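Local coordinates for protein glutamine cyclotransferase (Porphyromonas gingivalis W83, PDB 6QQL) that probably converts N-terminal glutamine of peptides into pyroglutamate, as expected of a zinc-dependent glutaminyl cyclase, at residues Pro222-Gln230 and Gly261-Asn269. Numbering follows the deposited sequence.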
ATOM      1  N   PRO A 222       0.686   4.947 -18.452  1.00 28.00           N
ATOM      2  CA  PRO A 222       2.019   5.411 -18.855  1.00 20.49           C
ATOM      3  C   PRO A 222       2.301   6.830 -18.432  1.00 20.54           C
ATOM      4  O   PRO A 222       3.417   7.126 -17.996  1.00 32.78           O
ATOM      5  CB  PRO A 222       1.985   5.262 -20.381  1.00 33.07           C
ATOM      6  CG  PRO A 222       0.529   5.368 -20.730  1.00 28.67           C
ATOM      7  CD  PRO A 222      -0.175   4.675 -19.616  1.00 27.71           C
ATOM      8  N   GLY A 223       1.319   7.724 -18.521  1.00 21.60           N
ATOM      9  CA  GLY A 223       1.572   9.085 -18.097  1.00 20.88           C
ATOM     10  C   GLY A 223       1.794   9.147 -16.609  1.00 29.99           C
ATOM     11  O   GLY A 223       2.731   9.794 -16.137  1.00 41.19           O
ATOM     12  N   LEU A 224       0.971   8.416 -15.859  1.00 35.91           N
ATOM     13  CA  LEU A 224       1.109   8.357 -14.411  1.00 29.49           C
ATOM     14  C   LEU A 224       2.480   7.855 -13.993  1.00 22.37           C
ATOM     15  O   LEU A 224       3.200   8.527 -13.249  1.00 21.12           O
ATOM     16  CB  LEU A 224       0.016   7.450 -13.850  1.00 29.03           C
ATOM     17  CG  LEU A 224      -0.066   7.367 -12.340  1.00 32.52           C
ATOM     18  CD1 LEU A 224       0.075   8.753 -11.701  1.00 25.40           C
ATOM     19  CD2 LEU A 224      -1.371   6.667 -11.976  1.00 31.46           C
ATOM     20  N   ILE A 225       2.882   6.698 -14.510  1.00 19.03           N
ATOM     21  CA  ILE A 225       4.182   6.133 -14.161  1.00 33.55           C
ATOM     22  C   ILE A 225       5.307   7.127 -14.461  1.00 32.92           C
ATOM     23  O   ILE A 225       6.228   7.297 -13.652  1.00 41.00           O
ATOM     24  CB  ILE A 225       4.359   4.762 -14.853  1.00 47.38           C
ATOM     25  CG1 ILE A 225       5.268   3.835 -14.050  1.00 43.57           C
ATOM     26  CG2 ILE A 225       4.845   4.870 -16.299  1.00 50.29           C
ATOM     27  CD1 ILE A 225       5.396   2.484 -14.690  1.00 42.48           C
ATOM     28  N   SER A 226       5.243   7.819 -15.609  1.00 24.54           N
ATOM     29  CA  SER A 226       6.293   8.781 -15.951  1.00 26.86           C
ATOM     30  C   SER A 226       6.281   9.976 -15.002  1.00 28.05           C
ATOM     31  O   SER A 226       7.337  10.425 -14.536  1.00 22.94           O
ATOM     32  CB  SER A 226       6.160   9.255 -17.400  1.00 24.08           C
ATOM     33  OG  SER A 226       6.219   8.168 -18.303  1.00 36.03           O
ATOM     34  N   ALA A 227       5.094  10.530 -14.749  1.00 19.80           N
ATOM     35  CA  ALA A 227       4.979  11.695 -13.882  1.00 19.74           C
ATOM     36  C   ALA A 227       5.551  11.420 -12.491  1.00 19.11           C
ATOM     37  O   ALA A 227       6.223  12.274 -11.907  1.00 19.21           O
ATOM     38  CB  ALA A 227       3.517  12.136 -13.807  1.00 27.51           C
ATOM     39  N   VAL A 228       5.291  10.239 -11.934  1.00 24.83           N
ATOM     40  CA  VAL A 228       5.810   9.945 -10.605  1.00 17.99           C
ATOM     41  C   VAL A 228       7.324   9.817 -10.651  1.00 28.70           C
ATOM     42  O   VAL A 228       8.042  10.472  -9.888  1.00 26.49           O
ATOM     43  CB  VAL A 228       5.161   8.672 -10.029  1.00 17.41           C
ATOM     44  CG1 VAL A 228       5.857   8.272  -8.745  1.00 16.97           C
ATOM     45  CG2 VAL A 228       3.681   8.912  -9.751  1.00 17.24           C
ATOM     46  N   TRP A 229       7.832   9.002 -11.580  1.00 30.67           N
ATOM     47  CA  TRP A 229       9.263   8.718 -11.645  1.00 27.77           C
ATOM     48  C   TRP A 229      10.070   9.959 -11.991  1.00 28.18           C
ATOM     49  O   TRP A 229      11.233  10.079 -11.585  1.00 19.46           O
ATOM     50  CB  TRP A 229       9.509   7.608 -12.653  1.00 23.73           C
ATOM     51  CG  TRP A 229       9.770   6.250 -12.044  1.00 28.52           C
ATOM     52  CD1 TRP A 229      10.939   5.527 -12.101  1.00 29.99           C
ATOM     53  CD2 TRP A 229       8.837   5.444 -11.307  1.00 33.84           C
ATOM     54  NE1 TRP A 229      10.783   4.319 -11.450  1.00 34.51           N
ATOM     55  CE2 TRP A 229       9.507   4.247 -10.950  1.00 36.18           C
ATOM     56  CE3 TRP A 229       7.499   5.615 -10.913  1.00 29.39           C
ATOM     57  CZ2 TRP A 229       8.889   3.242 -10.220  1.00 23.73           C
ATOM     58  CZ3 TRP A 229       6.890   4.623 -10.182  1.00 17.03           C
ATOM     59  CH2 TRP A 229       7.583   3.448  -9.847  1.00 26.37           C
ATOM     60  N   GLN A 230       9.493  10.867 -12.774  1.00 32.23           N
ATOM     61  CA  GLN A 230      10.166  12.127 -13.047  1.00 26.66           C
ATOM     62  C   GLN A 230      10.156  13.034 -11.822  1.00 24.72           C
ATOM     63  O   GLN A 230      11.124  13.759 -11.578  1.00 32.50           O
ATOM     64  CB  GLN A 230       9.518  12.794 -14.256  1.00 26.20           C
ATOM     65  CG  GLN A 230      10.047  12.167 -15.523  1.00 46.04           C
ATOM     66  CD  GLN A 230       9.882  13.020 -16.761  1.00 62.21           C
ATOM     67  OE1 GLN A 230      10.867  13.506 -17.321  1.00 64.24           O
ATOM     68  NE2 GLN A 230       8.640  13.174 -17.223  1.00 62.85           N
ATOM     69  N   GLY A 261     -11.632   0.787 -13.992  1.00 30.89           N
ATOM     70  CA  GLY A 261     -11.134   1.582 -15.087  1.00 20.05           C
ATOM     71  C   GLY A 261     -10.183   2.663 -14.668  1.00 23.43           C
ATOM     72  O   GLY A 261      -9.933   3.588 -15.439  1.00 43.14           O
ATOM     73  N   ILE A 262      -9.679   2.619 -13.444  1.00 19.04           N
ATOM     74  CA  ILE A 262      -8.797   3.693 -13.014  1.00 27.91           C
ATOM     75  C   ILE A 262      -7.347   3.347 -13.356  1.00 32.26           C
ATOM     76  O   ILE A 262      -6.852   2.265 -12.981  1.00 22.38           O
ATOM     77  CB  ILE A 262      -8.994   3.973 -11.520  1.00 25.32           C
ATOM     78  CG1 ILE A 262     -10.489   4.159 -11.240  1.00 22.44           C
ATOM     79  CG2 ILE A 262      -8.152   5.175 -11.087  1.00 25.52           C
ATOM     80  CD1 ILE A 262     -10.823   4.469  -9.805  1.00 29.08           C
ATOM     81  N   PRO A 263      -6.625   4.231 -14.051  1.00 26.14           N
ATOM     82  CA  PRO A 263      -5.196   3.992 -14.302  1.00 18.54           C
ATOM     83  C   PRO A 263      -4.415   4.047 -12.999  1.00 17.90           C
ATOM     84  O   PRO A 263      -4.407   5.068 -12.306  1.00 17.77           O
ATOM     85  CB  PRO A 263      -4.805   5.127 -15.256  1.00 19.06           C
ATOM     86  CG  PRO A 263      -5.763   6.186 -14.965  1.00 19.27           C
ATOM     87  CD  PRO A 263      -7.075   5.510 -14.619  1.00 20.22           C
ATOM     88  N   CYS A 264      -3.789   2.926 -12.645  1.00 23.13           N
ATOM     89  CA  CYS A 264      -3.056   2.799 -11.395  1.00 28.12           C
ATOM     90  C   CYS A 264      -1.613   2.371 -11.645  1.00 31.67           C
ATOM     91  O   CYS A 264      -1.309   1.727 -12.655  1.00 27.36           O
ATOM     92  CB  CYS A 264      -3.752   1.800 -10.461  1.00 26.81           C
ATOM     93  SG  CYS A 264      -5.482   2.249 -10.104  1.00 22.84           S
ATOM     94  N   ILE A 265      -0.710   2.804 -10.750  1.00 34.71           N
ATOM     95  CA  ILE A 265       0.666   2.314 -10.722  1.00 26.05           C
ATOM     96  C   ILE A 265       0.963   1.723  -9.347  1.00 28.15           C
ATOM     97  O   ILE A 265       0.367   2.087  -8.328  1.00 29.87           O
ATOM     98  CB  ILE A 265       1.719   3.389 -11.054  1.00 16.74           C
ATOM     99  CG1 ILE A 265       1.831   4.396  -9.901  1.00 16.60           C
ATOM    100  CG2 ILE A 265       1.427   4.026 -12.409  1.00 17.29           C
ATOM    101  CD1 ILE A 265       2.681   5.605 -10.196  1.00 16.73           C
ATOM    102  N   ASP A 266       1.959   0.851  -9.328  1.00 27.17           N
ATOM    103  CA  ASP A 266       2.377   0.135  -8.135  1.00 30.46           C
ATOM    104  C   ASP A 266       3.837   0.483  -7.841  1.00 30.60           C
ATOM    105  O   ASP A 266       4.750  -0.004  -8.518  1.00 37.25           O
ATOM    106  CB  ASP A 266       2.203  -1.364  -8.346  1.00 15.85           C
ATOM    107  CG  ASP A 266       2.258  -2.141  -7.061  1.00 23.83           C
ATOM    108  OD1 ASP A 266       2.370  -1.529  -5.980  1.00 17.82           O
ATOM    109  OD2 ASP A 266       2.213  -3.377  -7.135  1.00 24.58           O
ATOM    110  N   ILE A 267       4.066   1.299  -6.817  1.00 15.52           N
ATOM    111  CA  ILE A 267       5.415   1.539  -6.323  1.00 15.55           C
ATOM    112  C   ILE A 267       5.739   0.384  -5.378  1.00 19.31           C
ATOM    113  O   ILE A 267       5.222   0.323  -4.263  1.00 21.86           O
ATOM    114  CB  ILE A 267       5.543   2.897  -5.629  1.00 15.45           C
ATOM    115  CG1 ILE A 267       5.206   4.033  -6.593  1.00 15.70           C
ATOM    116  CG2 ILE A 267       6.968   3.107  -5.164  1.00 15.56           C
ATOM    117  CD1 ILE A 267       4.621   5.260  -5.916  1.00 15.59           C
ATOM    118  N   ILE A 268       6.568  -0.555  -5.832  1.00 20.82           N
ATOM    119  CA  ILE A 268       6.782  -1.817  -5.137  1.00 25.00           C
ATOM    120  C   ILE A 268       8.237  -2.247  -5.273  1.00 37.77           C
ATOM    121  O   ILE A 268       8.830  -2.179  -6.354  1.00 34.21           O
ATOM    122  CB  ILE A 268       5.835  -2.914  -5.660  1.00 19.18           C
ATOM    123  CG1 ILE A 268       6.139  -4.263  -4.992  1.00 25.83           C
ATOM    124  CG2 ILE A 268       5.894  -3.001  -7.188  1.00 16.05           C
ATOM    125  CD1 ILE A 268       5.000  -5.283  -5.115  1.00 15.84           C
ATOM    126  N   ASN A 269       8.799  -2.734  -4.176  1.00 42.36           N
ATOM    127  CA  ASN A 269      10.194  -3.150  -4.148  1.00 39.49           C
ATOM    128  C   ASN A 269      10.346  -4.485  -4.869  1.00 29.85           C
ATOM    129  O   ASN A 269      10.091  -5.549  -4.302  1.00 32.13           O
ATOM    130  CB  ASN A 269      10.678  -3.245  -2.711  1.00 34.20           C
ATOM    131  CG  ASN A 269      12.129  -3.559  -2.630  1.00 24.15           C
ATOM    132  OD1 ASN A 269      12.834  -3.501  -3.637  1.00 19.93           O
ATOM    133  ND2 ASN A 269      12.607  -3.861  -1.431  1.00 27.99           N
TER
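The indole of Trp229 meets the strand with its six-membered ring: Ile265 CD1 sits at the ring edge, close to the ring plane, while Ile267 CG1 approaches obliquely, 4.0 Å from Trp229 CZ3. The indole and the Ile267 side chain run alongside one another, pointing opposite ways. Trp213 and Phe241 also make edge-to-face contacts with the indole, setting it in an aromatic cluster.

Ile265 is the centre of the contact, and both its branches touch Leu224. CG2 fits beneath the first turn, 3.7 Å from Leu224 CG and 3.9 Å from Ile225 CB. With chi1 at 71°, Ile265 CG1 is flanked by both the N and the C of its own backbone, and CD1 is carried along the helix to Val228, where Ile265 CD1 and Val228 CG2 meet tip to tip at 3.5 Å. Leu224 crosses Ile265 at a slant and puts CD2 3.4 Å from Pro263 O. Most of the touching residues are buried, and the side chains that meet are apolar.

The axis of segment 222-230 passes 7.9 Å from that of strand 264-268, at 40°. This outermost strand of the mixed sheet is bonded through its backbone to strand 197-202, while helix 294-311 touches Leu224 and Val228 and helix 253-260 covers Cys264 on the strand's other side. Such layering of helices over both faces of a central sheet is characteristic of the alpha/beta fold of the M28 zinc-peptidase family.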